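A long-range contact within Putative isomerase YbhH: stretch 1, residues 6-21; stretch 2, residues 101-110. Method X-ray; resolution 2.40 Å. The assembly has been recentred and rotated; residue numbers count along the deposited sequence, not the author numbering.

Stretch 1 (6-21) CVMMRGGTSRGAFLLA
Stretch 2, residues 101-110: GAFAIENGLI

Stretch 1 is a beta hairpin, with strands 6-11 and 14-20 joined by a type II' turn from Gly-11 to Ser-14. Stretch 2 is the end of a helix, residues 101-106, followed by a loop. The helix packs on one side of the hairpin. Its axis runs at 148° to the first strand and at 42° to the second, with closest approaches of 10.9 and 10.0 Å. No hydrogen bond links the stretches. The contact is apolar, buries 361 Å² in total, and centres on Phe-103.

Cys-6 points away from the helix. Val-7 (phi/psi -132/122, chi1 t) points toward it, and its CB lies 3.7 Å from CE1 of Phe-103, at the ring edge. Backbone hydrogen bonds Val-7 N to Phe-18 O (3.2 Å) and Phe-18 N to Val-7 O (2.6 Å) pair these two residues across the hairpin, so both can face Phe-103.

Met-9 (-134/146) again points toward it. Its rotamers m, t, p place SD 4.0 Å from CB of Phe-103 and CE 4.4 Å from CB of Ala-102. The long, unbranched side chain reaches both residues, and the small Ala-102 is met at its methyl. Met-9 pairs with Gly-16: Met-9 N to Gly-16 O is 3.1 Å and Gly-16 N to Met-9 O is 3.2 Å.

Residues 10 to 17 make no contact with stretch 2. Arg-10 NH1 donates to Gly-12 O at 3.1 Å. Gly-12 has phi/psi 62/-123, and its positive phi favours glycine.

Phe-18 (-112/121, chi1 -77°, chi2 71°) returns to the helix. Its CA is 7.6 Å from the CA of Phe-103. Its CB sits over one face of the Phe-103 ring, 3.7 Å from CD1, in a CH-pi contact. The ring itself leads away. The two ring centroids are 5.8 Å apart, with planes at 42°. Phe-103 points toward the hairpin, chi1 t and chi2 85°, and 123 Å² of the residue is covered.

Leu-19 points away, but its backbone N is 4.2 Å from CZ of Phe-103. Leu-20 (-87/135, chi1 m, chi2 t) starts sideways, and its end comes nearer. Its CA is 8.8 Å from the CA of Asn-107. Its CD2 lies 3.8 Å from CE2 of Phe-103 and 4.0 Å from CD1 of Leu-109 (chi1 m, chi2 t). Its CD1 is 4.3 Å from OD1 of Asn-107.

Asn-107 (-105/17) is the first residue to leave helical phi/psi. Its ND2 donates to Phe-103 O at 2.7 Å, tying its side chain back to the helix.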

ATOM      1  N   CYS A   6       5.696  18.932 -22.611  1.00 28.35           N
ATOM      2  CA  CYS A   6       6.613  18.913 -21.483  1.00 27.51           C
ATOM      3  C   CYS A   6       6.209  19.972 -20.467  1.00 28.51           C
ATOM      4  O   CYS A   6       5.630  21.004 -20.815  1.00 29.03           O
ATOM      5  CB  CYS A   6       8.052  19.138 -21.954  1.00 30.01           C
ATOM      6  SG  CYS A   6       9.293  19.132 -20.646  1.00 34.71           S
ATOM      7  N   VAL A   7       6.513  19.692 -19.201  1.00 27.46           N
ATOM      8  CA  VAL A   7       6.283  20.616 -18.097  1.00 26.08           C
ATOM      9  C   VAL A   7       7.560  20.668 -17.270  1.00 28.01           C
ATOM     10  O   VAL A   7       8.024  19.633 -16.777  1.00 35.03           O
ATOM     11  CB  VAL A   7       5.093  20.190 -17.216  1.00 32.36           C
ATOM     12  CG1 VAL A   7       5.002  21.080 -15.983  1.00 31.02           C
ATOM     13  CG2 VAL A   7       3.787  20.231 -17.999  1.00 27.59           C
ATOM     14  N   MET A   8       8.136  21.860 -17.125  1.00 25.22           N
ATOM     15  CA  MET A   8       9.257  22.051 -16.215  1.00 28.97           C
ATOM     16  C   MET A   8       8.717  22.422 -14.845  1.00 27.45           C
ATOM     17  O   MET A   8       7.863  23.308 -14.724  1.00 24.09           O
ATOM     18  CB  MET A   8      10.215  23.137 -16.707  1.00 27.07           C
ATOM     19  CG  MET A   8      11.422  23.361 -15.812  1.00 33.31           C
ATOM     20  SD  MET A   8      12.456  24.732 -16.376  1.00 39.14           S
ATOM     21  CE  MET A   8      12.962  24.139 -17.988  1.00 41.31           C
ATOM     22  N   MET A   9       9.206  21.738 -13.822  1.00 22.84           N
ATOM     23  CA  MET A   9       8.845  22.041 -12.450  1.00 25.57           C
ATOM     24  C   MET A   9      10.099  22.060 -11.596  1.00 26.94           C
ATOM     25  O   MET A   9      11.049  21.307 -11.839  1.00 29.08           O
ATOM     26  CB  MET A   9       7.859  21.015 -11.868  1.00 23.80           C
ATOM     27  CG  MET A   9       6.573  20.835 -12.651  1.00 30.14           C
ATOM     28  SD  MET A   9       5.454  19.704 -11.803  1.00 34.76           S
ATOM     29  CE  MET A   9       4.962  20.706 -10.399  1.00 32.05           C
ATOM     30  N   ARG A  10      10.101  22.935 -10.597  1.00 27.10           N
ATOM     31  CA  ARG A  10      11.035  22.793  -9.490  1.00 25.97           C
ATOM     32  C   ARG A  10      10.456  21.778  -8.517  1.00 30.16           C
ATOM     33  O   ARG A  10       9.320  21.930  -8.053  1.00 26.04           O
ATOM     34  CB  ARG A  10      11.283  24.127  -8.791  1.00 24.26           C
ATOM     35  CG  ARG A  10      12.155  23.996  -7.540  1.00 24.49           C
ATOM     36  CD  ARG A  10      12.294  25.310  -6.789  1.00 25.05           C
ATOM     37  NE  ARG A  10      11.002  25.827  -6.348  1.00 36.65           N
ATOM     38  CZ  ARG A  10      10.332  25.370  -5.294  1.00 32.29           C
ATOM     39  NH1 ARG A  10      10.827  24.376  -4.566  1.00 25.60           N
ATOM     40  NH2 ARG A  10       9.162  25.905  -4.969  1.00 28.12           N
ATOM     41  N   GLY A  11      11.216  20.725  -8.242  1.00 29.84           N
ATOM     42  CA  GLY A  11      10.847  19.780  -7.211  1.00 26.62           C
ATOM     43  C   GLY A  11      11.830  19.862  -6.064  1.00 31.87           C
ATOM     44  O   GLY A  11      12.948  19.348  -6.168  1.00 31.62           O
ATOM     45  N   GLY A  12      11.437  20.511  -4.977  1.00 32.80           N
ATOM     46  CA  GLY A  12      12.366  20.718  -3.880  1.00 31.05           C
ATOM     47  C   GLY A  12      13.535  21.562  -4.348  1.00 32.55           C
ATOM     48  O   GLY A  12      13.362  22.677  -4.855  1.00 28.63           O
ATOM     49  N   THR A  13      14.747  21.026  -4.194  1.00 31.98           N
ATOM     50  CA  THR A  13      15.970  21.700  -4.611  1.00 35.80           C
ATOM     51  C   THR A  13      16.446  21.243  -5.985  1.00 36.65           C
ATOM     52  O   THR A  13      17.619  21.436  -6.325  1.00 37.92           O
ATOM     53  CB  THR A  13      17.073  21.476  -3.578  1.00 38.57           C
ATOM     54  OG1 THR A  13      17.335  20.071  -3.457  1.00 43.19           O
ATOM     55  CG2 THR A  13      16.653  22.024  -2.230  1.00 33.64           C
ATOM     56  N   SER A  14      15.567  20.634  -6.773  1.00 37.52           N
ATOM     57  CA  SER A  14      15.894  20.153  -8.105  1.00 32.58           C
ATOM     58  C   SER A  14      14.900  20.728  -9.101  1.00 26.81           C
ATOM     59  O   SER A  14      13.842  21.242  -8.730  1.00 30.07           O
ATOM     60  CB  SER A  14      15.883  18.618  -8.168  1.00 30.47           C
ATOM     61  OG  SER A  14      16.922  18.069  -7.378  1.00 49.64           O
ATOM     62  N   ARG A  15      15.247  20.621 -10.382  1.00 28.58           N
ATOM     63  CA  ARG A  15      14.407  21.115 -11.464  1.00 31.48           C
ATOM     64  C   ARG A  15      14.597  20.223 -12.682  1.00 30.14           C
ATOM     65  O   ARG A  15      15.693  19.710 -12.924  1.00 27.18           O
ATOM     66  CB  ARG A  15      14.753  22.567 -11.807  1.00 29.99           C
ATOM     67  CG  ARG A  15      13.765  23.267 -12.718  1.00 27.64           C
ATOM     68  CD  ARG A  15      14.324  24.617 -13.126  1.00 28.66           C
ATOM     69  NE  ARG A  15      15.383  24.467 -14.118  1.00 41.37           N
ATOM     70  CZ  ARG A  15      16.374  25.336 -14.294  1.00 46.52           C
ATOM     71  NH1 ARG A  15      16.461  26.417 -13.531  1.00 34.24           N
ATOM     72  NH2 ARG A  15      17.288  25.113 -15.228  1.00 49.98           N
ATOM     73  N   GLY A  16      13.528  20.041 -13.448  1.00 27.78           N
ATOM     74  CA  GLY A  16      13.641  19.252 -14.660  1.00 26.61           C
ATOM     75  C   GLY A  16      12.304  19.080 -15.347  1.00 32.62           C
ATOM     76  O   GLY A  16      11.311  19.726 -15.001  1.00 26.59           O
ATOM     77  N   ALA A  17      12.296  18.193 -16.339  1.00 29.77           N
ATOM     78  CA  ALA A  17      11.106  17.942 -17.136  1.00 30.14           C
ATOM     79  C   ALA A  17      10.216  16.906 -16.471  1.00 26.38           C
ATOM     80  O   ALA A  17      10.695  15.892 -15.952  1.00 26.78           O
ATOM     81  CB  ALA A  17      11.468  17.460 -18.540  1.00 23.70           C
ATOM     82  N   PHE A  18       8.915  17.170 -16.500  1.00 28.22           N
ATOM     83  CA  PHE A  18       7.894  16.221 -16.087  1.00 27.74           C
ATOM     84  C   PHE A  18       7.111  15.814 -17.330  1.00 26.12           C
ATOM     85  O   PHE A  18       6.536  16.667 -18.016  1.00 25.99           O
ATOM     86  CB  PHE A  18       6.989  16.826 -15.013  1.00 27.52           C
ATOM     87  CG  PHE A  18       7.623  16.868 -13.643  1.00 29.98           C
ATOM     88  CD1 PHE A  18       8.659  17.747 -13.369  1.00 29.21           C
ATOM     89  CD2 PHE A  18       7.186  16.022 -12.634  1.00 30.99           C
ATOM     90  CE1 PHE A  18       9.249  17.783 -12.116  1.00 33.64           C
ATOM     91  CE2 PHE A  18       7.769  16.053 -11.377  1.00 31.34           C
ATOM     92  CZ  PHE A  18       8.803  16.934 -11.118  1.00 35.34           C
ATOM     93  N   LEU A  19       7.115  14.517 -17.628  1.00 24.50           N
ATOM     94  CA  LEU A  19       6.583  13.986 -18.871  1.00 25.10           C
ATOM     95  C   LEU A  19       5.588  12.875 -18.574  1.00 31.35           C
ATOM     96  O   LEU A  19       5.712  12.158 -17.578  1.00 27.45           O
ATOM     97  CB  LEU A  19       7.705  13.436 -19.765  1.00 31.10           C
ATOM     98  CG  LEU A  19       8.854  14.394 -20.091  1.00 38.44           C
ATOM     99  CD1 LEU A  19      10.017  13.647 -20.725  1.00 35.38           C
ATOM    100  CD2 LEU A  19       8.367  15.510 -21.005  1.00 37.72           C
ATOM    101  N   LEU A  20       4.597  12.743 -19.449  1.00 32.39           N
ATOM    102  CA  LEU A  20       3.692  11.604 -19.425  1.00 30.21           C
ATOM    103  C   LEU A  20       4.296  10.466 -20.232  1.00 34.13           C
ATOM    104  O   LEU A  20       4.806  10.677 -21.336  1.00 34.45           O
ATOM    105  CB  LEU A  20       2.324  11.979 -19.996  1.00 27.38           C
ATOM    106  CG  LEU A  20       1.484  12.973 -19.197  1.00 33.96           C
ATOM    107  CD1 LEU A  20       0.287  13.418 -20.019  1.00 31.86           C
ATOM    108  CD2 LEU A  20       1.032  12.349 -17.889  1.00 27.58           C
ATOM    109  N   ALA A  21       4.232   9.254 -19.678  1.00 39.88           N
ATOM    110  CA  ALA A  21       4.803   8.096 -20.359  1.00 38.08           C
ATOM    111  C   ALA A  21       4.144   7.831 -21.706  1.00 36.11           C
ATOM    112  O   ALA A  21       4.767   7.206 -22.572  1.00 43.97           O
ATOM    113  CB  ALA A  21       4.700   6.860 -19.464  1.00 35.54           C
ATOM    114  N   GLY A 101       2.964  14.508  -7.432  1.00 24.75           N
ATOM    115  CA  GLY A 101       1.557  14.558  -7.059  1.00 24.93           C
ATOM    116  C   GLY A 101       0.815  15.706  -7.715  1.00 33.39           C
ATOM    117  O   GLY A 101      -0.278  15.527  -8.261  1.00 30.76           O
ATOM    118  N   ALA A 102       1.399  16.906  -7.668  1.00 33.07           N
ATOM    119  CA  ALA A 102       0.767  18.061  -8.296  1.00 32.57           C
ATOM    120  C   ALA A 102       0.680  17.889  -9.806  1.00 32.18           C
ATOM    121  O   ALA A 102      -0.302  18.304 -10.432  1.00 32.49           O
ATOM    122  CB  ALA A 102       1.532  19.338  -7.945  1.00 26.60           C
ATOM    123  N   PHE A 103       1.702  17.280 -10.410  1.00 32.46           N
ATOM    124  CA  PHE A 103       1.672  17.045 -11.848  1.00 31.40           C
ATOM    125  C   PHE A 103       0.580  16.047 -12.216  1.00 33.28           C
ATOM    126  O   PHE A 103      -0.100  16.209 -13.236  1.00 35.27           O
ATOM    127  CB  PHE A 103       3.040  16.556 -12.323  1.00 33.92           C
ATOM    128  CG  PHE A 103       3.113  16.288 -13.800  1.00 32.05           C
ATOM    129  CD1 PHE A 103       3.375  17.317 -14.692  1.00 36.68           C
ATOM    130  CD2 PHE A 103       2.931  15.007 -14.295  1.00 35.53           C
ATOM    131  CE1 PHE A 103       3.445  17.072 -16.056  1.00 35.96           C
ATOM    132  CE2 PHE A 103       3.001  14.756 -15.657  1.00 39.43           C
ATOM    133  CZ  PHE A 103       3.260  15.791 -16.537  1.00 34.44           C
ATOM    134  N   ALA A 104       0.396  15.010 -11.396  1.00 32.71           N
ATOM    135  CA  ALA A 104      -0.626  14.011 -11.687  1.00 32.44           C
ATOM    136  C   ALA A 104      -2.024  14.612 -11.609  1.00 37.69           C
ATOM    137  O   ALA A 104      -2.904  14.255 -12.400  1.00 31.38           O
ATOM    138  CB  ALA A 104      -0.493  12.831 -10.727  1.00 32.24           C
ATOM    139  N   ILE A 105      -2.243  15.531 -10.667  1.00 33.66           N
ATOM    140  CA  ILE A 105      -3.555  16.156 -10.533  1.00 27.18           C
ATOM    141  C   ILE A 105      -3.823  17.099 -11.700  1.00 35.17           C
ATOM    142  O   ILE A 105      -4.918  17.100 -12.274  1.00 35.28           O
ATOM    143  CB  ILE A 105      -3.661  16.878  -9.179  1.00 33.02           C
ATOM    144  CG1 ILE A 105      -3.504  15.876  -8.031  1.00 31.06           C
ATOM    145  CG2 ILE A 105      -4.987  17.614  -9.071  1.00 30.47           C
ATOM    146  CD1 ILE A 105      -3.234  16.515  -6.686  1.00 30.18           C
ATOM    147  N   GLU A 106      -2.831  17.910 -12.079  1.00 31.38           N
ATOM    148  CA  GLU A 106      -3.035  18.849 -13.177  1.00 32.86           C
ATOM    149  C   GLU A 106      -3.253  18.148 -14.513  1.00 35.31           C
ATOM    150  O   GLU A 106      -3.868  18.735 -15.410  1.00 36.02           O
ATOM    151  CB  GLU A 106      -1.850  19.810 -13.286  1.00 34.05           C
ATOM    152  CG  GLU A 106      -1.714  20.769 -12.114  1.00 36.08           C
ATOM    153  CD  GLU A 106      -0.858  21.972 -12.451  1.00 44.89           C
ATOM    154  OE1 GLU A 106      -1.251  22.751 -13.344  1.00 48.84           O
ATOM    155  OE2 GLU A 106       0.217  22.135 -11.837  1.00 52.36           O
ATOM    156  N   ASN A 107      -2.775  16.912 -14.667  1.00 37.03           N
ATOM    157  CA  ASN A 107      -2.905  16.175 -15.919  1.00 35.50           C
ATOM    158  C   ASN A 107      -3.975  15.088 -15.851  1.00 36.53           C
ATOM    159  O   ASN A 107      -3.990  14.186 -16.696  1.00 39.30           O
ATOM    160  CB  ASN A 107      -1.557  15.574 -16.322  1.00 30.63           C
ATOM    161  CG  ASN A 107      -0.535  16.633 -16.700  1.00 35.99           C
ATOM    162  OD1 ASN A 107      -0.437  17.029 -17.862  1.00 45.50           O
ATOM    163  ND2 ASN A 107       0.232  17.100 -15.718  1.00 28.28           N
ATOM    164  N   GLY A 108      -4.863  15.149 -14.861  1.00 38.51           N
ATOM    165  CA  GLY A 108      -6.007  14.257 -14.816  1.00 33.46           C
ATOM    166  C   GLY A 108      -5.707  12.802 -14.526  1.00 37.72           C
ATOM    167  O   GLY A 108      -6.532  11.941 -14.834  1.00 41.23           O
ATOM    168  N   LEU A 109      -4.549  12.495 -13.942  1.00 36.49           N
ATOM    169  CA  LEU A 109      -4.244  11.123 -13.559  1.00 33.62           C
ATOM    170  C   LEU A 109      -4.934  10.701 -12.268  1.00 37.81           C
ATOM    171  O   LEU A 109      -4.969   9.504 -11.965  1.00 40.47           O
ATOM    172  CB  LEU A 109      -2.731  10.940 -13.413  1.00 37.52           C
ATOM    173  CG  LEU A 109      -1.906  11.265 -14.658  1.00 39.02           C
ATOM    174  CD1 LEU A 109      -0.435  11.020 -14.392  1.00 32.07           C
ATOM    175  CD2 LEU A 109      -2.389  10.446 -15.843  1.00 38.18           C
ATOM    176  N   ILE A 110      -5.477  11.649 -11.507  1.00 34.04           N
ATOM    177  CA  ILE A 110      -6.192  11.349 -10.272  1.00 32.49           C
ATOM    178  C   ILE A 110      -7.107  12.527  -9.966  1.00 35.49           C
ATOM    179  O   ILE A 110      -6.769  13.682 -10.244  1.00 38.14           O
ATOM    180  CB  ILE A 110      -5.213  11.056  -9.109  1.00 40.97           C
ATOM    181  CG1 ILE A 110      -5.976  10.775  -7.811  1.00 36.71           C
ATOM    182  CG2 ILE A 110      -4.225  12.205  -8.929  1.00 39.79           C
ATOM    183  CD1 ILE A 110      -5.084  10.499  -6.625  1.00 36.27           C
TER